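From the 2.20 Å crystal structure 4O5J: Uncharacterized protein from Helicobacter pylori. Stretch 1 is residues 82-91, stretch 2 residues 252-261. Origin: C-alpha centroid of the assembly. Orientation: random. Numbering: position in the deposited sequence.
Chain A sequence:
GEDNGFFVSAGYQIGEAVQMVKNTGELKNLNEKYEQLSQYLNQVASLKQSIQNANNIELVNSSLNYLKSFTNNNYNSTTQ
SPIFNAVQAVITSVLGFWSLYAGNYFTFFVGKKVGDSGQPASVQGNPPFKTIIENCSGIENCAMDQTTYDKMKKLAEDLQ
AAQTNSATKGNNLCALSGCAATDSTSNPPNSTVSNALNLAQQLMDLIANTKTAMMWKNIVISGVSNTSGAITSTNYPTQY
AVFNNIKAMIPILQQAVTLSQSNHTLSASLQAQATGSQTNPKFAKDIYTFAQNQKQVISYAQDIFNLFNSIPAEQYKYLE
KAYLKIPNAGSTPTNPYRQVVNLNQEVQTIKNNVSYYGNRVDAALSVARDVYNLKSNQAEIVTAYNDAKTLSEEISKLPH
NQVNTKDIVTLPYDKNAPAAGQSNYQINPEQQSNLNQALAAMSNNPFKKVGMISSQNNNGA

Stretch 1, residues 82-91: PIFNAVQAVI
Stretch 2, residues 252-261: ILQQAVTLSQ

Two antiparallel helices pack through a small, largely apolar knobs-into-holes contact, in which Ile83 and Leu253 each fill a pocket on the other helix and no hydrogen bond crosses between them. Both stretches are helical throughout, with phi/psi near -62/-43 and backbone N-to-O hydrogen bonds from residue i+4 to residue i, such as Val87 N to Ile83 O at 2.9 Å and Val257 N to Leu253 O at 2.8 Å. The N-to-C directions make an angle of 157° (signed crossing angle -157°), and the axes approach to 10.5 Å. The register is set by two pairs: Ile83 CA lies 7.0 Å from Val257 CA, and Val87 CA lies 7.0 Å from Leu253 CA. One turn forward on the first helix thus matches one turn back on the second.

Leu253 is the more extensively covered knob. Its CA-to-CB bond points toward the first helix, and its side chain (chi1 -156°, t; chi2 39°, p) sits among Ile83, Ala86, Val87 and Val90. Leu253 CD2 reaches Val90 CG2 at 3.4 Å, a tight apolar contact, and Val87 CA at 3.7 Å, so this methyl packs against backbone as well as side chain. Leu253 CD1 lies 3.9 Å from Ala86 CB and 4.3 Å from Ile83 CG2.

Ile83 is the reciprocal knob; its CA-to-CB bond also points toward the second helix, with chi1 -63° (m) and chi2 -51° (m). It sits among Leu253, Ala256, Val257 and Ser260: Ile83 CD1 is 4.1 Å from Ala256 CB, and Ile83 CG2 is 3.9 Å from Val257 CG2. Ile83 CG1 approaches Ser260 OG to 3.6 Å, a van der Waals contact. That hydroxyl (chi1 -57°, m) instead donates to its own helix, from Ser260 OG to Ala256 O at 2.8 Å, so the serine can border an apolar pocket with its polar group satisfied.

The CA-to-CB bonds of Val87 and Val257 point sideways; Val87 packs on Leu253, Val257 on Ile83, and the two valines touch each other. Val87 (chi1 172°, t) and Val257 (chi1 163°, t) meet at 4.4 Å between Val87 CG2 and Val257 CG2, while Val87 CG2 lies 4.0 Å from Leu253 CG. Val90 is also t (chi1 171°). The CA-to-CB bonds of Phe84 and Gln88 point away from the second helix, as that of Gln254 does from the first. The contact buries 288 Å² in all, with Leu253 and Ile83 contributing most.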

# COMPACT_ATOMS: atom_id res chain seq x y z
N PRO A 82 -0.89 -3.83 -9.84
CA PRO A 82 -1.47 -3.30 -8.60
C PRO A 82 -0.44 -2.57 -7.73
O PRO A 82 -0.75 -1.50 -7.20
CB PRO A 82 -2.02 -4.55 -7.87
CG PRO A 82 -2.26 -5.53 -8.98
CD PRO A 82 -1.16 -5.26 -10.04
N ILE A 83 0.77 -3.10 -7.59
CA ILE A 83 1.79 -2.39 -6.81
C ILE A 83 2.22 -1.09 -7.49
O ILE A 83 2.48 -0.08 -6.82
CB ILE A 83 3.00 -3.28 -6.50
CG1 ILE A 83 2.58 -4.47 -5.63
CG2 ILE A 83 4.13 -2.50 -5.81
CD1 ILE A 83 1.77 -4.00 -4.38
N PHE A 84 2.25 -1.06 -8.82
CA PHE A 84 2.67 0.16 -9.49
C PHE A 84 1.60 1.21 -9.26
O PHE A 84 1.89 2.39 -8.99
CB PHE A 84 2.84 -0.07 -11.00
CG PHE A 84 3.25 1.17 -11.74
CD1 PHE A 84 4.61 1.52 -11.88
CD2 PHE A 84 2.28 2.02 -12.29
CE1 PHE A 84 4.98 2.70 -12.56
CE2 PHE A 84 2.63 3.17 -12.98
CZ PHE A 84 3.99 3.51 -13.12
N ASN A 85 0.35 0.79 -9.39
CA ASN A 85 -0.77 1.68 -9.16
C ASN A 85 -0.74 2.20 -7.68
O ASN A 85 -1.01 3.37 -7.41
CB ASN A 85 -2.10 1.02 -9.46
CG ASN A 85 -3.25 1.92 -8.99
OD1 ASN A 85 -3.60 2.93 -9.63
ND2 ASN A 85 -3.79 1.62 -7.79
N ALA A 86 -0.41 1.31 -6.74
CA ALA A 86 -0.30 1.71 -5.34
C ALA A 86 0.80 2.79 -5.21
O ALA A 86 0.62 3.80 -4.53
CB ALA A 86 0.02 0.50 -4.47
N VAL A 87 1.95 2.57 -5.86
CA VAL A 87 3.01 3.55 -5.84
C VAL A 87 2.52 4.91 -6.36
O VAL A 87 2.81 5.95 -5.76
CB VAL A 87 4.23 3.09 -6.68
CG1 VAL A 87 5.24 4.21 -6.82
CG2 VAL A 87 4.86 1.85 -6.06
N GLN A 88 1.80 4.93 -7.47
CA GLN A 88 1.24 6.15 -8.01
C GLN A 88 0.39 6.88 -6.96
O GLN A 88 0.54 8.11 -6.76
CB GLN A 88 0.40 5.90 -9.25
CG GLN A 88 1.20 5.70 -10.54
CD GLN A 88 1.96 6.98 -10.98
OE1 GLN A 88 1.93 8.07 -10.34
NE2 GLN A 88 2.64 6.87 -12.11
N ALA A 89 -0.47 6.14 -6.29
CA ALA A 89 -1.35 6.75 -5.26
C ALA A 89 -0.52 7.36 -4.13
O ALA A 89 -0.75 8.51 -3.72
CB ALA A 89 -2.32 5.71 -4.68
N VAL A 90 0.43 6.61 -3.62
CA VAL A 90 1.22 7.06 -2.47
C VAL A 90 2.05 8.31 -2.83
O VAL A 90 2.03 9.30 -2.09
CB VAL A 90 2.11 5.93 -1.93
CG1 VAL A 90 3.10 6.46 -0.87
CG2 VAL A 90 1.21 4.83 -1.38
N ILE A 91 2.72 8.28 -3.98
CA ILE A 91 3.52 9.45 -4.42
C ILE A 91 2.64 10.67 -4.63
O ILE A 91 2.94 11.76 -4.14
CB ILE A 91 4.29 9.15 -5.75
CG1 ILE A 91 5.29 7.99 -5.61
CG2 ILE A 91 5.08 10.38 -6.17
CD1 ILE A 91 6.29 8.16 -4.53
N ILE A 252 5.83 0.46 3.94
CA ILE A 252 5.00 -0.69 3.58
C ILE A 252 5.10 -0.96 2.08
O ILE A 252 5.28 -2.10 1.65
CB ILE A 252 3.51 -0.49 3.96
CG1 ILE A 252 3.35 -0.50 5.47
CG2 ILE A 252 2.64 -1.55 3.34
CD1 ILE A 252 1.91 -0.10 5.94
N LEU A 253 4.99 0.11 1.29
CA LEU A 253 5.08 -0.02 -0.15
C LEU A 253 6.53 -0.48 -0.57
O LEU A 253 6.68 -1.35 -1.42
CB LEU A 253 4.71 1.30 -0.77
CG LEU A 253 4.21 1.25 -2.17
CD1 LEU A 253 3.31 0.09 -2.43
CD2 LEU A 253 3.45 2.53 -2.36
N GLN A 254 7.57 0.06 0.08
CA GLN A 254 8.95 -0.38 -0.19
C GLN A 254 9.07 -1.85 0.06
O GLN A 254 9.68 -2.58 -0.74
CB GLN A 254 10.01 0.34 0.64
CG GLN A 254 10.11 1.81 0.28
CD GLN A 254 10.91 2.65 1.30
OE1 GLN A 254 10.63 2.59 2.52
NE2 GLN A 254 11.90 3.43 0.82
N GLN A 255 8.41 -2.30 1.12
CA GLN A 255 8.44 -3.71 1.46
C GLN A 255 7.72 -4.52 0.36
O GLN A 255 8.22 -5.54 -0.12
CB GLN A 255 7.82 -3.89 2.83
CG GLN A 255 8.05 -5.23 3.39
CD GLN A 255 9.49 -5.52 3.47
OE1 GLN A 255 10.25 -4.59 3.78
NE2 GLN A 255 9.92 -6.79 3.17
N ALA A 256 6.59 -4.00 -0.09
CA ALA A 256 5.81 -4.66 -1.14
C ALA A 256 6.63 -4.74 -2.47
O ALA A 256 6.57 -5.75 -3.18
CB ALA A 256 4.52 -3.88 -1.37
N VAL A 257 7.35 -3.67 -2.80
CA VAL A 257 8.13 -3.63 -4.03
C VAL A 257 9.23 -4.70 -4.01
O VAL A 257 9.35 -5.52 -4.94
CB VAL A 257 8.74 -2.25 -4.24
CG1 VAL A 257 9.86 -2.34 -5.27
CG2 VAL A 257 7.68 -1.23 -4.64
N THR A 258 10.00 -4.73 -2.93
CA THR A 258 11.01 -5.76 -2.76
C THR A 258 10.40 -7.14 -2.91
O THR A 258 10.97 -8.03 -3.54
CB THR A 258 11.61 -5.68 -1.37
OG1 THR A 258 12.18 -4.39 -1.22
CG2 THR A 258 12.72 -6.76 -1.16
N LEU A 259 9.25 -7.35 -2.28
CA LEU A 259 8.65 -8.68 -2.32
C LEU A 259 8.18 -8.99 -3.76
O LEU A 259 8.31 -10.11 -4.22
CB LEU A 259 7.48 -8.77 -1.31
CG LEU A 259 6.90 -10.12 -1.03
CD1 LEU A 259 7.98 -11.16 -0.77
CD2 LEU A 259 5.93 -10.03 0.14
N SER A 260 7.64 -7.99 -4.48
CA SER A 260 7.26 -8.23 -5.85
C SER A 260 8.50 -8.64 -6.68
O SER A 260 8.42 -9.56 -7.51
CB SER A 260 6.66 -7.01 -6.44
OG SER A 260 5.54 -6.59 -5.66
N GLN A 261 9.64 -8.01 -6.44
CA GLN A 261 10.86 -8.35 -7.21
C GLN A 261 11.37 -9.73 -6.83
O GLN A 261 11.67 -10.51 -7.73
CB GLN A 261 11.89 -7.28 -7.02
CG GLN A 261 11.31 -5.93 -7.51
CD GLN A 261 12.17 -4.74 -7.09
OE1 GLN A 261 12.90 -4.81 -6.11
NE2 GLN A 261 12.07 -3.63 -7.84